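Local coordinates for protein glucokinase (Enterococcus faecalis, PDB 2QM1) that probably phosphorylates glucose with ATP as a kinase of the ROK family, and carries a bound zinc and a bound magnesium ion, at residues Lys7-Asp12 with Glu66-Ile71; Gln31-Glu36 with Glu52-Arg57; Ser211-Ala216 with His237-Val242. All blocks are in the same frame, centred on the assembly; numbering follows the deposited sequence.

How the contacts relate
Contacts 1 and 2 both reach the same mixed sheet, their centres about 12 Å apart. Contact 2 is nested inside the chain loop that contact 1 closes: strand 7-13 opens the sheet, strand 29-36 forms its outermost strand on one side, helix 46-60 crosses back over it, and strand 68-75 returns beside strand 7-13. The two touch where I11 CD1 meets I54 CD1 at 3.8 Å; together they join the sheet to the helix packed on one of its faces. Contact 3 follows much later, between helices 212-218 and 237-261, on the opposite side of the chain's centre from contact 1 and not touching it (nearest atoms about 27 Å apart).

Contact 1. Residues Lys7-Asp12 with Glu66-Ile71; sequences KIIGID and EDFVGI
D67 starts the pairing of 66-71 with 7-12 through both backbone and side chain. Its O accepts from K7 N at 2.9 Å, with the donor above the carbonyl plane, while its OD2 offers the anti lone pair to K7 NZ in a 3.0 Å salt bridge; the lysine chain, bent at its last torsion (62°), runs alongside the aspartate, and NZ also bonds D5 O. F68 bridges K7 in parallel register, and its ring takes I9 CD1 over one face, 3.7 Å from the centroid, a CH-pi contact. V69 N makes a nearly straight 2.7 Å bond to K7 O, and V69 CB packs beside I8 CG2. Here the regular pairing is interrupted: the V69 backbone turns helical, adding one residue before I71 pairs with I9, and I9 N bonds G70 O at 3.0 Å. I71, on the same face as F68, sets CG1 against I9 CB and presses CG2 on I11 CD1 at 3.3 Å, tighter than usual. The strand axes lie 16° apart; 7-13 is the middle strand and 68-75 its neighbour, next to edge strand 112-116. Strand 17-24 pairs with the other edge of 7-12, while I50, I54 and I58 of helix 46-60 pack on the face carrying I11 and F68.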
ATOM      1  N   LYS B   7     -33.470  -5.300  -2.431  1.00 37.93           N
ATOM      2  CA  LYS B   7     -32.675  -6.009  -1.430  1.00 38.02           C
ATOM      3  C   LYS B   7     -31.357  -6.507  -2.038  1.00 38.36           C
ATOM      4  O   LYS B   7     -31.247  -6.725  -3.256  1.00 34.90           O
ATOM      5  CB  LYS B   7     -33.460  -7.190  -0.852  1.00 37.85           C
ATOM      6  CG  LYS B   7     -34.833  -6.816  -0.165  1.00 38.24           C
ATOM      7  CD  LYS B   7     -35.617  -8.084   0.189  1.00 39.91           C
ATOM      8  CE  LYS B   7     -37.006  -7.796   0.860  1.00 42.04           C
ATOM      9  NZ  LYS B   7     -37.890  -7.036  -0.082  1.00 40.61           N
ATOM     10  N   ILE B   8     -30.348  -6.621  -1.181  1.00 37.85           N
ATOM     11  CA  ILE B   8     -29.067  -7.218  -1.571  1.00 39.36           C
ATOM     12  C   ILE B   8     -28.803  -8.308  -0.516  1.00 40.96           C
ATOM     13  O   ILE B   8     -29.303  -8.224   0.619  1.00 40.59           O
ATOM     14  CB  ILE B   8     -27.919  -6.154  -1.656  1.00 39.02           C
ATOM     15  CG1 ILE B   8     -27.789  -5.438  -0.315  1.00 37.76           C
ATOM     16  CG2 ILE B   8     -28.218  -5.112  -2.743  1.00 39.21           C
ATOM     17  CD1 ILE B   8     -26.979  -4.220  -0.379  1.00 37.65           C
ATOM     18  N   ILE B   9     -28.114  -9.359  -0.946  1.00 40.62           N
ATOM     19  CA  ILE B   9     -27.735 -10.460  -0.073  1.00 39.29           C
ATOM     20  C   ILE B   9     -26.215 -10.407   0.149  1.00 39.01           C
ATOM     21  O   ILE B   9     -25.437 -10.278  -0.805  1.00 38.34           O
ATOM     22  CB  ILE B   9     -28.156 -11.836  -0.682  1.00 38.60           C
ATOM     23  CG1 ILE B   9     -29.683 -11.959  -0.748  1.00 38.50           C
ATOM     24  CG2 ILE B   9     -27.522 -13.027   0.163  1.00 40.75           C
ATOM     25  CD1 ILE B   9     -30.230 -13.062  -1.692  1.00 36.19           C
ATOM     26  N   GLY B  10     -25.795 -10.516   1.403  1.00 38.64           N
ATOM     27  CA  GLY B  10     -24.354 -10.703   1.693  1.00 38.65           C
ATOM     28  C   GLY B  10     -24.072 -12.077   2.286  1.00 39.29           C
ATOM     29  O   GLY B  10     -24.859 -12.587   3.058  1.00 39.63           O
ATOM     30  N   ILE B  11     -22.954 -12.678   1.894  1.00 39.02           N
ATOM     31  CA  ILE B  11     -22.540 -13.983   2.403  1.00 38.56           C
ATOM     32  C   ILE B  11     -21.167 -13.802   3.012  1.00 39.62           C
ATOM     33  O   ILE B  11     -20.257 -13.244   2.376  1.00 39.95           O
ATOM     34  CB  ILE B  11     -22.481 -15.062   1.307  1.00 38.21           C
ATOM     35  CG1 ILE B  11     -23.871 -15.213   0.656  1.00 39.34           C
ATOM     36  CG2 ILE B  11     -21.917 -16.411   1.901  1.00 36.94           C
ATOM     37  CD1 ILE B  11     -23.894 -15.664  -0.885  1.00 37.07           C
ATOM     38  N   ASP B  12     -21.040 -14.286   4.242  1.00 39.77           N
ATOM     39  CA  ASP B  12     -19.783 -14.301   4.948  1.00 40.48           C
ATOM     40  C   ASP B  12     -19.351 -15.772   5.181  1.00 40.58           C
ATOM     41  O   ASP B  12     -19.732 -16.422   6.159  1.00 38.67           O
ATOM     42  CB  ASP B  12     -19.929 -13.447   6.219  1.00 40.84           C
ATOM     43  CG  ASP B  12     -18.690 -13.433   7.064  1.00 44.36           C
ATOM     44  OD1 ASP B  12     -17.715 -14.095   6.671  1.00 46.87           O
ATOM     45  OD2 ASP B  12     -18.707 -12.773   8.144  1.00 46.73           O
ATOM     46  N   GLU B  66     -37.020 -10.982  -7.808  1.00 49.95           N
ATOM     47  CA  GLU B  66     -36.650  -9.812  -8.583  1.00 49.60           C
ATOM     48  C   GLU B  66     -36.476  -8.569  -7.724  1.00 48.43           C
ATOM     49  O   GLU B  66     -36.033  -7.553  -8.221  1.00 47.47           O
ATOM     50  CB  GLU B  66     -37.705  -9.546  -9.641  1.00 50.39           C
ATOM     51  CG  GLU B  66     -39.060  -9.089  -9.096  1.00 53.45           C
ATOM     52  CD  GLU B  66     -40.044 -10.208  -8.777  1.00 57.24           C
ATOM     53  OE1 GLU B  66     -41.226  -9.863  -8.566  1.00 59.33           O
ATOM     54  OE2 GLU B  66     -39.673 -11.409  -8.731  1.00 57.48           O
ATOM     55  N   ASP B  67     -36.853  -8.640  -6.450  1.00 47.29           N
ATOM     56  CA  ASP B  67     -36.438  -7.609  -5.489  1.00 46.99           C
ATOM     57  C   ASP B  67     -34.930  -7.589  -5.267  1.00 45.44           C
ATOM     58  O   ASP B  67     -34.405  -6.580  -4.812  1.00 46.17           O
ATOM     59  CB  ASP B  67     -37.066  -7.806  -4.112  1.00 47.87           C
ATOM     60  CG  ASP B  67     -38.500  -7.311  -4.014  1.00 50.67           C
ATOM     61  OD1 ASP B  67     -39.136  -6.931  -5.041  1.00 51.15           O
ATOM     62  OD2 ASP B  67     -39.000  -7.360  -2.860  1.00 54.65           O
ATOM     63  N   PHE B  68     -34.245  -8.707  -5.513  1.00 43.99           N
ATOM     64  CA  PHE B  68     -32.812  -8.819  -5.193  1.00 42.77           C
ATOM     65  C   PHE B  68     -31.972  -8.168  -6.280  1.00 41.55           C
ATOM     66  O   PHE B  68     -32.069  -8.570  -7.454  1.00 40.41           O
ATOM     67  CB  PHE B  68     -32.359 -10.284  -5.004  1.00 43.09           C
ATOM     68  CG  PHE B  68     -32.923 -10.941  -3.756  1.00 44.43           C
ATOM     69  CD1 PHE B  68     -33.878 -11.919  -3.863  1.00 42.74           C
ATOM     70  CD2 PHE B  68     -32.505 -10.555  -2.488  1.00 42.75           C
ATOM     71  CE1 PHE B  68     -34.415 -12.501  -2.736  1.00 45.36           C
ATOM     72  CE2 PHE B  68     -33.031 -11.155  -1.363  1.00 42.71           C
ATOM     73  CZ  PHE B  68     -33.973 -12.129  -1.487  1.00 43.85           C
ATOM     74  N   VAL B  69     -31.177  -7.157  -5.895  1.00 39.23           N
ATOM     75  CA  VAL B  69     -30.333  -6.412  -6.862  1.00 40.38           C
ATOM     76  C   VAL B  69     -29.097  -7.259  -7.181  1.00 39.67           C
ATOM     77  O   VAL B  69     -28.633  -7.364  -8.344  1.00 40.58           O
ATOM     78  CB  VAL B  69     -29.946  -5.009  -6.303  1.00 40.90           C
ATOM     79  CG1 VAL B  69     -28.797  -4.367  -7.119  1.00 43.09           C
ATOM     80  CG2 VAL B  69     -31.183  -4.108  -6.205  1.00 38.90           C
ATOM     81  N   GLY B  70     -28.591  -7.897  -6.141  1.00 38.29           N
ATOM     82  CA  GLY B  70     -27.646  -9.004  -6.314  1.00 37.85           C
ATOM     83  C   GLY B  70     -27.112  -9.620  -5.034  1.00 35.86           C
ATOM     84  O   GLY B  70     -27.578  -9.319  -3.930  1.00 35.98           O
ATOM     85  N   ILE B  71     -26.079 -10.439  -5.182  1.00 35.92           N
ATOM     86  CA  ILE B  71     -25.457 -11.182  -4.035  1.00 35.36           C
ATOM     87  C   ILE B  71     -23.979 -10.846  -4.009  1.00 37.08           C
ATOM     88  O   ILE B  71     -23.285 -10.971  -5.037  1.00 38.49           O
ATOM     89  CB  ILE B  71     -25.587 -12.731  -4.235  1.00 34.20           C
ATOM     90  CG1 ILE B  71     -27.038 -13.169  -4.216  1.00 36.49           C
ATOM     91  CG2 ILE B  71     -24.891 -13.534  -3.141  1.00 32.16           C
ATOM     92  CD1 ILE B  71     -27.285 -14.460  -5.021  1.00 40.09           C
TER

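Contact 2. Residues Gln31-Glu36 with Glu52-Arg57; sequences QKWSIE and ESIRHR
Q31 reaches the helix with the oxygen of its amide. Its CG is nearly eclipsed with the backbone N, a strained first torsion, and the chain is extended beyond. OE1 is gripped side-on by R57, accepting from NE and from NH2, each at 3.0 Å; it lies in the guanidinium plane, and both donors lie in the carbonyl plane. The two bonds are moderately bent, as expected when two nitrogens share one acceptor, and the amide and guanidinium planes stand 47° apart. K32 points away from the helix, and its NZ pairs with E309; a water donates to K32 O and accepts a weak bond from R57 NH2. W33 has its CG in the crowded position between the backbone N and the carbonyl carbon (chi1 71°), and one indole face receives the arginine. R57 CD lies over the middle of that face and CG over the six-membered ring, 3.7 Å from its centroid; further along, the guanidinium lies flat, planes at 9° and centres 4.4 Å apart, a cation-pi stack. At the indole edge, NE1 donates in the ring plane to S53 OG at 2.9 Å, so bonding and stacking together fix the ring's rotation. I35 CG2 sits loosely against the same hydroxyl oxygen. Strand 17-24 flanks 31-36, and F20 stacks with W33. The helix runs back, roughly antiparallel, over the sheet from edge strand 29-36 to strand 68-75, a beta-alpha-beta crossover, as in the N-terminal lobe of the actin-like ATPase fold to which ROK kinases belong.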
ATOM      1  N   GLN B  31     -32.598  -9.307   7.738  1.00 40.82           N
ATOM      2  CA  GLN B  31     -32.581 -10.690   8.305  1.00 40.04           C
ATOM      3  C   GLN B  31     -31.190 -11.235   8.276  1.00 39.77           C
ATOM      4  O   GLN B  31     -30.461 -10.893   7.382  1.00 39.18           O
ATOM      5  CB  GLN B  31     -33.368 -11.689   7.449  1.00 41.09           C
ATOM      6  CG  GLN B  31     -34.134 -11.118   6.334  1.00 39.22           C
ATOM      7  CD  GLN B  31     -35.063 -12.118   5.701  1.00 41.75           C
ATOM      8  OE1 GLN B  31     -35.077 -13.308   6.056  1.00 39.54           O
ATOM      9  NE2 GLN B  31     -35.845 -11.646   4.740  1.00 38.70           N
ATOM     10  N   LYS B  32     -30.848 -12.112   9.237  1.00 39.48           N
ATOM     11  CA  LYS B  32     -29.571 -12.815   9.277  1.00 40.18           C
ATOM     12  C   LYS B  32     -29.822 -14.265   9.559  1.00 39.57           C
ATOM     13  O   LYS B  32     -30.793 -14.590  10.230  1.00 38.71           O
ATOM     14  CB  LYS B  32     -28.691 -12.319  10.453  1.00 41.87           C
ATOM     15  CG  LYS B  32     -28.326 -10.814  10.446  1.00 40.21           C
ATOM     16  CD  LYS B  32     -27.751 -10.440  11.800  1.00 41.41           C
ATOM     17  CE  LYS B  32     -26.437 -11.144  12.094  1.00 44.22           C
ATOM     18  NZ  LYS B  32     -25.876 -10.533  13.381  1.00 46.70           N
ATOM     19  N   TRP B  33     -28.913 -15.131   9.087  1.00 39.83           N
ATOM     20  CA  TRP B  33     -28.988 -16.577   9.353  1.00 38.63           C
ATOM     21  C   TRP B  33     -27.659 -17.238   9.068  1.00 39.20           C
ATOM     22  O   TRP B  33     -26.753 -16.613   8.490  1.00 38.95           O
ATOM     23  CB  TRP B  33     -30.138 -17.216   8.584  1.00 39.21           C
ATOM     24  CG  TRP B  33     -29.991 -17.352   7.075  1.00 36.50           C
ATOM     25  CD1 TRP B  33     -29.596 -18.473   6.397  1.00 36.77           C
ATOM     26  CD2 TRP B  33     -30.303 -16.367   6.074  1.00 37.11           C
ATOM     27  NE1 TRP B  33     -29.634 -18.256   5.026  1.00 35.98           N
ATOM     28  CE2 TRP B  33     -30.060 -16.976   4.792  1.00 36.78           C
ATOM     29  CE3 TRP B  33     -30.779 -15.047   6.119  1.00 37.65           C
ATOM     30  CZ2 TRP B  33     -30.253 -16.293   3.578  1.00 36.12           C
ATOM     31  CZ3 TRP B  33     -30.963 -14.347   4.909  1.00 38.82           C
ATOM     32  CH2 TRP B  33     -30.701 -14.983   3.642  1.00 38.21           C
ATOM     33  N   SER B  34     -27.466 -18.453   9.550  1.00 38.28           N
ATOM     34  CA  SER B  34     -26.183 -19.116   9.274  1.00 40.07           C
ATOM     35  C   SER B  34     -26.347 -20.615   9.127  1.00 39.93           C
ATOM     36  O   SER B  34     -27.444 -21.148   9.353  1.00 39.17           O
ATOM     37  CB  SER B  34     -25.054 -18.714  10.293  1.00 38.89           C
ATOM     38  OG  SER B  34     -25.397 -19.102  11.611  1.00 43.18           O
ATOM     39  N   ILE B  35     -25.277 -21.266   8.660  1.00 40.45           N
ATOM     40  CA  ILE B  35     -25.142 -22.727   8.674  1.00 40.68           C
ATOM     41  C   ILE B  35     -23.678 -23.070   8.951  1.00 42.74           C
ATOM     42  O   ILE B  35     -22.800 -22.191   8.860  1.00 41.88           O
ATOM     43  CB  ILE B  35     -25.535 -23.393   7.316  1.00 41.47           C
ATOM     44  CG1 ILE B  35     -24.492 -23.021   6.214  1.00 40.42           C
ATOM     45  CG2 ILE B  35     -27.016 -23.067   6.944  1.00 38.91           C
ATOM     46  CD1 ILE B  35     -24.898 -23.215   4.788  1.00 37.35           C
ATOM     47  N   GLU B  36     -23.417 -24.344   9.263  1.00 44.34           N
ATOM     48  CA  GLU B  36     -22.045 -24.854   9.393  1.00 47.79           C
ATOM     49  C   GLU B  36     -21.375 -24.895   8.035  1.00 47.03           C
ATOM     50  O   GLU B  36     -22.017 -25.085   7.008  1.00 47.77           O
ATOM     51  CB  GLU B  36     -22.009 -26.283   9.986  1.00 47.38           C
ATOM     52  CG  GLU B  36     -22.931 -26.505  11.172  1.00 51.39           C
ATOM     53  CD  GLU B  36     -22.714 -27.870  11.875  1.00 52.91           C
ATOM     54  OE1 GLU B  36     -23.096 -28.935  11.300  1.00 55.92           O
ATOM     55  OE2 GLU B  36     -22.179 -27.857  13.024  1.00 58.78           O
ATOM     56  N   GLU B  52     -28.359 -23.843  -1.791  1.00 37.74           N
ATOM     57  CA  GLU B  52     -29.487 -24.395  -1.050  1.00 38.56           C
ATOM     58  C   GLU B  52     -30.029 -23.512   0.059  1.00 37.36           C
ATOM     59  O   GLU B  52     -31.232 -23.425   0.202  1.00 34.56           O
ATOM     60  CB  GLU B  52     -29.171 -25.776  -0.485  1.00 38.54           C
ATOM     61  CG  GLU B  52     -30.307 -26.434   0.267  1.00 45.47           C
ATOM     62  CD  GLU B  52     -31.653 -26.428  -0.486  1.00 50.92           C
ATOM     63  OE1 GLU B  52     -32.689 -26.318   0.195  1.00 53.55           O
ATOM     64  OE2 GLU B  52     -31.683 -26.536  -1.736  1.00 53.07           O
ATOM     65  N   SER B  53     -29.147 -22.913   0.866  1.00 36.64           N
ATOM     66  CA  SER B  53     -29.598 -22.092   1.983  1.00 37.00           C
ATOM     67  C   SER B  53     -30.353 -20.836   1.469  1.00 38.24           C
ATOM     68  O   SER B  53     -31.352 -20.425   2.040  1.00 39.26           O
ATOM     69  CB  SER B  53     -28.406 -21.707   2.858  1.00 37.21           C
ATOM     70  OG  SER B  53     -28.785 -20.834   3.913  1.00 37.03           O
ATOM     71  N   ILE B  54     -29.875 -20.237   0.377  1.00 37.97           N
ATOM     72  CA  ILE B  54     -30.558 -19.098  -0.214  1.00 37.47           C
ATOM     73  C   ILE B  54     -31.858 -19.495  -0.925  1.00 37.37           C
ATOM     74  O   ILE B  54     -32.881 -18.841  -0.774  1.00 36.54           O
ATOM     75  CB  ILE B  54     -29.614 -18.313  -1.141  1.00 38.46           C
ATOM     76  CG1 ILE B  54     -28.598 -17.520  -0.313  1.00 33.09           C
ATOM     77  CG2 ILE B  54     -30.419 -17.395  -2.116  1.00 37.31           C
ATOM     78  CD1 ILE B  54     -27.448 -17.071  -1.118  1.00 36.18           C
ATOM     79  N   ARG B  55     -31.834 -20.574  -1.676  1.00 36.88           N
ATOM     80  CA  ARG B  55     -33.059 -21.021  -2.296  1.00 38.29           C
ATOM     81  C   ARG B  55     -34.134 -21.253  -1.206  1.00 38.85           C
ATOM     82  O   ARG B  55     -35.288 -20.830  -1.354  1.00 36.49           O
ATOM     83  CB  ARG B  55     -32.828 -22.311  -3.068  1.00 39.52           C
ATOM     84  CG  ARG B  55     -32.106 -22.121  -4.383  1.00 40.51           C
ATOM     85  CD  ARG B  55     -31.921 -23.473  -5.040  1.00 43.65           C
ATOM     86  NE  ARG B  55     -31.282 -23.397  -6.360  1.00 46.26           N
ATOM     87  CZ  ARG B  55     -30.678 -24.423  -6.960  1.00 44.72           C
ATOM     88  NH1 ARG B  55     -30.624 -25.600  -6.359  1.00 37.41           N
ATOM     89  NH2 ARG B  55     -30.115 -24.263  -8.157  1.00 47.60           N
ATOM     90  N   HIS B  56     -33.740 -21.924  -0.114  1.00 37.82           N
ATOM     91  CA  HIS B  56     -34.698 -22.304   0.946  1.00 38.45           C
ATOM     92  C   HIS B  56     -35.277 -21.104   1.698  1.00 37.90           C
ATOM     93  O   HIS B  56     -36.421 -21.169   2.140  1.00 38.15           O
ATOM     94  CB  HIS B  56     -34.049 -23.286   1.933  1.00 37.61           C
ATOM     95  CG  HIS B  56     -34.991 -23.846   2.952  1.00 39.31           C
ATOM     96  ND1 HIS B  56     -35.854 -24.888   2.678  1.00 43.13           N
ATOM     97  CD2 HIS B  56     -35.206 -23.508   4.249  1.00 37.39           C
ATOM     98  CE1 HIS B  56     -36.546 -25.177   3.769  1.00 44.54           C
ATOM     99  NE2 HIS B  56     -36.173 -24.351   4.732  1.00 37.99           N
ATOM    100  N   ARG B  57     -34.501 -20.024   1.820  1.00 37.66           N
ATOM    101  CA  ARG B  57     -34.894 -18.818   2.584  1.00 37.52           C
ATOM    102  C   ARG B  57     -35.910 -18.064   1.747  1.00 38.58           C
ATOM    103  O   ARG B  57     -37.005 -17.642   2.209  1.00 36.96           O
ATOM    104  CB  ARG B  57     -33.656 -17.951   2.862  1.00 37.96           C
ATOM    105  CG  ARG B  57     -33.883 -16.770   3.813  1.00 38.42           C
ATOM    106  CD  ARG B  57     -33.981 -17.311   5.229  1.00 36.61           C
ATOM    107  NE  ARG B  57     -34.219 -16.228   6.166  1.00 36.97           N
ATOM    108  CZ  ARG B  57     -34.003 -16.301   7.474  1.00 34.78           C
ATOM    109  NH1 ARG B  57     -33.618 -17.464   8.028  1.00 33.92           N
ATOM    110  NH2 ARG B  57     -34.272 -15.231   8.230  1.00 32.98           N
TER
HETATM  111  O   HOH W   1     -33.578 -14.018  10.237  1.00 29.76           O

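Contact 3. Residues Ser211-Ala216 with His237-Val242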
ATOM      1  N   SER B 211       2.341 -13.351  38.541  1.00 55.72           N
ATOM      2  CA  SER B 211       1.102 -12.726  38.196  1.00 54.09           C
ATOM      3  C   SER B 211       0.109 -13.821  37.816  1.00 52.83           C
ATOM      4  O   SER B 211       0.501 -14.921  37.459  1.00 52.06           O
ATOM      5  CB  SER B 211       1.357 -11.780  37.026  1.00 53.98           C
ATOM      6  OG  SER B 211       1.579 -12.459  35.788  1.00 54.46           O
ATOM      7  N   GLU B 212      -1.178 -13.518  37.871  1.00 51.68           N
ATOM      8  CA  GLU B 212      -2.148 -14.492  37.431  1.00 50.96           C
ATOM      9  C   GLU B 212      -1.977 -14.896  35.973  1.00 49.25           C
ATOM     10  O   GLU B 212      -2.212 -16.067  35.630  1.00 49.98           O
ATOM     11  CB  GLU B 212      -3.585 -14.046  37.702  1.00 51.99           C
ATOM     12  CG  GLU B 212      -4.497 -15.243  38.010  1.00 54.67           C
ATOM     13  CD  GLU B 212      -5.725 -14.871  38.814  1.00 60.41           C
ATOM     14  OE1 GLU B 212      -6.613 -14.197  38.241  1.00 64.55           O
ATOM     15  OE2 GLU B 212      -5.809 -15.260  40.006  1.00 61.09           O
ATOM     16  N   LEU B 213      -1.577 -13.941  35.127  1.00 46.67           N
ATOM     17  CA  LEU B 213      -1.396 -14.217  33.715  1.00 43.88           C
ATOM     18  C   LEU B 213      -0.192 -15.140  33.457  1.00 43.09           C
ATOM     19  O   LEU B 213      -0.282 -16.073  32.645  1.00 42.93           O
ATOM     20  CB  LEU B 213      -1.262 -12.935  32.865  1.00 44.16           C
ATOM     21  CG  LEU B 213      -0.957 -13.229  31.370  1.00 42.91           C
ATOM     22  CD1 LEU B 213      -1.988 -14.161  30.761  1.00 42.32           C
ATOM     23  CD2 LEU B 213      -0.771 -12.006  30.487  1.00 42.72           C
ATOM     24  N   LYS B 214       0.922 -14.852  34.117  1.00 40.77           N
ATOM     25  CA  LYS B 214       2.130 -15.617  33.904  1.00 41.64           C
ATOM     26  C   LYS B 214       1.890 -17.094  34.298  1.00 41.32           C
ATOM     27  O   LYS B 214       2.261 -18.001  33.556  1.00 40.47           O
ATOM     28  CB  LYS B 214       3.298 -15.025  34.699  1.00 41.37           C
ATOM     29  CG  LYS B 214       4.613 -15.798  34.514  1.00 43.41           C
ATOM     30  CD  LYS B 214       5.520 -15.639  35.687  1.00 41.60           C
ATOM     31  CE  LYS B 214       6.422 -16.847  35.913  1.00 47.95           C
ATOM     32  NZ  LYS B 214       7.356 -17.181  34.803  1.00 46.86           N
ATOM     33  N   GLN B 215       1.271 -17.298  35.460  0.50 40.61           N
ATOM     34  CA  GLN B 215       0.910 -18.623  35.934  0.50 40.13           C
ATOM     35  C   GLN B 215       0.105 -19.426  34.903  0.50 40.76           C
ATOM     36  O   GLN B 215       0.448 -20.575  34.623  0.50 39.54           O
ATOM     37  CB  GLN B 215       0.136 -18.516  37.240  0.50 40.37           C
ATOM     38  CG  GLN B 215       0.978 -18.121  38.454  0.50 38.34           C
ATOM     39  CD  GLN B 215       0.312 -18.506  39.767  0.50 39.12           C
ATOM     40  OE1 GLN B 215       0.278 -17.720  40.717  0.50 40.50           O
ATOM     41  NE2 GLN B 215      -0.204 -19.730  39.834  0.50 37.18           N
ATOM     42  N   ALA B 216      -0.953 -18.828  34.344  1.00 41.14           N
ATOM     43  CA  ALA B 216      -1.796 -19.546  33.376  1.00 42.79           C
ATOM     44  C   ALA B 216      -1.080 -19.837  32.044  1.00 43.99           C
ATOM     45  O   ALA B 216      -1.270 -20.914  31.436  1.00 44.68           O
ATOM     46  CB  ALA B 216      -3.070 -18.823  33.128  1.00 43.44           C
ATOM     47  N   HIS B 237       1.507  -6.701  35.788  1.00 51.75           N
ATOM     48  CA  HIS B 237       2.780  -6.249  35.239  1.00 51.55           C
ATOM     49  C   HIS B 237       3.259  -7.171  34.086  1.00 50.58           C
ATOM     50  O   HIS B 237       3.920  -6.716  33.160  1.00 51.03           O
ATOM     51  CB  HIS B 237       3.841  -6.146  36.338  1.00 51.91           C
ATOM     52  CG  HIS B 237       3.668  -4.986  37.278  1.00 54.69           C
ATOM     53  ND1 HIS B 237       2.476  -4.315  37.449  1.00 58.07           N
ATOM     54  CD2 HIS B 237       4.540  -4.415  38.147  1.00 57.82           C
ATOM     55  CE1 HIS B 237       2.628  -3.361  38.352  1.00 58.65           C
ATOM     56  NE2 HIS B 237       3.872  -3.400  38.791  1.00 58.84           N
ATOM     57  N   PHE B 238       2.879  -8.449  34.123  1.00 48.77           N
ATOM     58  CA  PHE B 238       3.239  -9.345  33.043  1.00 47.41           C
ATOM     59  C   PHE B 238       2.377  -9.112  31.816  1.00 47.42           C
ATOM     60  O   PHE B 238       2.905  -8.967  30.726  1.00 47.77           O
ATOM     61  CB  PHE B 238       3.235 -10.837  33.455  1.00 46.92           C
ATOM     62  CG  PHE B 238       3.717 -11.764  32.349  1.00 44.22           C
ATOM     63  CD1 PHE B 238       5.006 -11.621  31.813  1.00 43.03           C
ATOM     64  CD2 PHE B 238       2.889 -12.765  31.844  1.00 43.56           C
ATOM     65  CE1 PHE B 238       5.467 -12.435  30.785  1.00 41.47           C
ATOM     66  CE2 PHE B 238       3.329 -13.608  30.827  1.00 40.87           C
ATOM     67  CZ  PHE B 238       4.633 -13.442  30.283  1.00 45.01           C
ATOM     68  N   ALA B 239       1.060  -9.090  31.989  1.00 47.16           N
ATOM     69  CA  ALA B 239       0.157  -8.715  30.906  1.00 46.84           C
ATOM     70  C   ALA B 239       0.560  -7.414  30.215  1.00 46.72           C
ATOM     71  O   ALA B 239       0.339  -7.242  29.018  1.00 46.95           O
ATOM     72  CB  ALA B 239      -1.253  -8.636  31.397  1.00 46.08           C
ATOM     73  N   LEU B 240       1.156  -6.504  30.971  1.00 46.65           N
ATOM     74  CA  LEU B 240       1.516  -5.182  30.451  1.00 46.68           C
ATOM     75  C   LEU B 240       2.770  -5.267  29.579  1.00 46.69           C
ATOM     76  O   LEU B 240       2.931  -4.482  28.640  1.00 46.56           O
ATOM     77  CB  LEU B 240       1.738  -4.183  31.608  1.00 47.16           C
ATOM     78  CG  LEU B 240       0.476  -3.674  32.313  1.00 46.97           C
ATOM     79  CD1 LEU B 240       0.778  -3.048  33.686  1.00 49.55           C
ATOM     80  CD2 LEU B 240      -0.263  -2.701  31.363  1.00 49.02           C
HETATM   81  N   MSE B 241       3.659  -6.193  29.933  1.00 46.50           N
HETATM   82  CA  MSE B 241       4.852  -6.489  29.148  1.00 48.03           C
HETATM   83  C   MSE B 241       4.459  -7.133  27.809  1.00 46.29           C
HETATM   84  O   MSE B 241       5.018  -6.753  26.773  1.00 46.01           O
HETATM   85  CB  MSE B 241       5.792  -7.396  29.947  1.00 48.04           C
HETATM   86  CG  MSE B 241       7.210  -7.552  29.387  1.00 50.29           C
HETATM   87 SE   MSE B 241       8.290  -8.898  30.349  0.55 55.71          SE
HETATM   88  CE  MSE B 241       8.889  -7.675  31.732  1.00 44.85           C
ATOM     89  N   VAL B 242       3.489  -8.062  27.841  1.00 44.67           N
ATOM     90  CA  VAL B 242       2.998  -8.782  26.628  1.00 44.27           C
ATOM     91  C   VAL B 242       2.247  -7.875  25.664  1.00 44.32           C
ATOM     92  O   VAL B 242       2.605  -7.799  24.497  1.00 43.78           O
ATOM     93  CB  VAL B 242       2.112 -10.022  26.974  1.00 44.47           C
ATOM     94  CG1 VAL B 242       1.699 -10.782  25.700  1.00 43.08           C
ATOM     95  CG2 VAL B 242       2.838 -10.953  27.951  1.00 43.36           C
TER
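This is a helix-to-helix contact, largely apolar and buried, between the first turns of helices 212-218 and 237-261, far from the metal sites. The short axes run at 73° to each other, 8.7 Å apart at closest approach, so the two turns meet over a small patch. F238 is the main projection from the second helix. With CG anti to the backbone N (chi1 -176°), its ring reaches the start of the other helix, where CD2 lies 3.6 Å from K214 CA and 3.9 Å from L213 CG; leucine and phenylalanine cross at about a right angle. V242 CG2, one turn on in the same helix, rests over one face of the ring, offset toward its rim, and the F207 ring meets it with planes at about 45°. L213 reaches past F238 to A239: its CD2 approaches A239 CA to 3.4 Å, tighter than usual, and A239 CB to 3.5 Å. S211 OG touches F238 CB at 3.3 Å while doing a second job, accepting from K214 N at 3.0 Å. K214 CB lies 3.7 Å from F238 CD2, and its CG is over the ring face opposite V242, but NZ goes to a salt bridge with D218. D236, just ahead of helix 237-261, bonds both L213 N and F238 N through its two carboxylate oxygens, tying together the starts of both helices. Helix 225-233 packs against A239 and helix 193-203 against V242. S211 is thus a classic serine N-cap, its hydroxyl oxygen accepting from the backbone N-H of K214, three residues on, in the first turn.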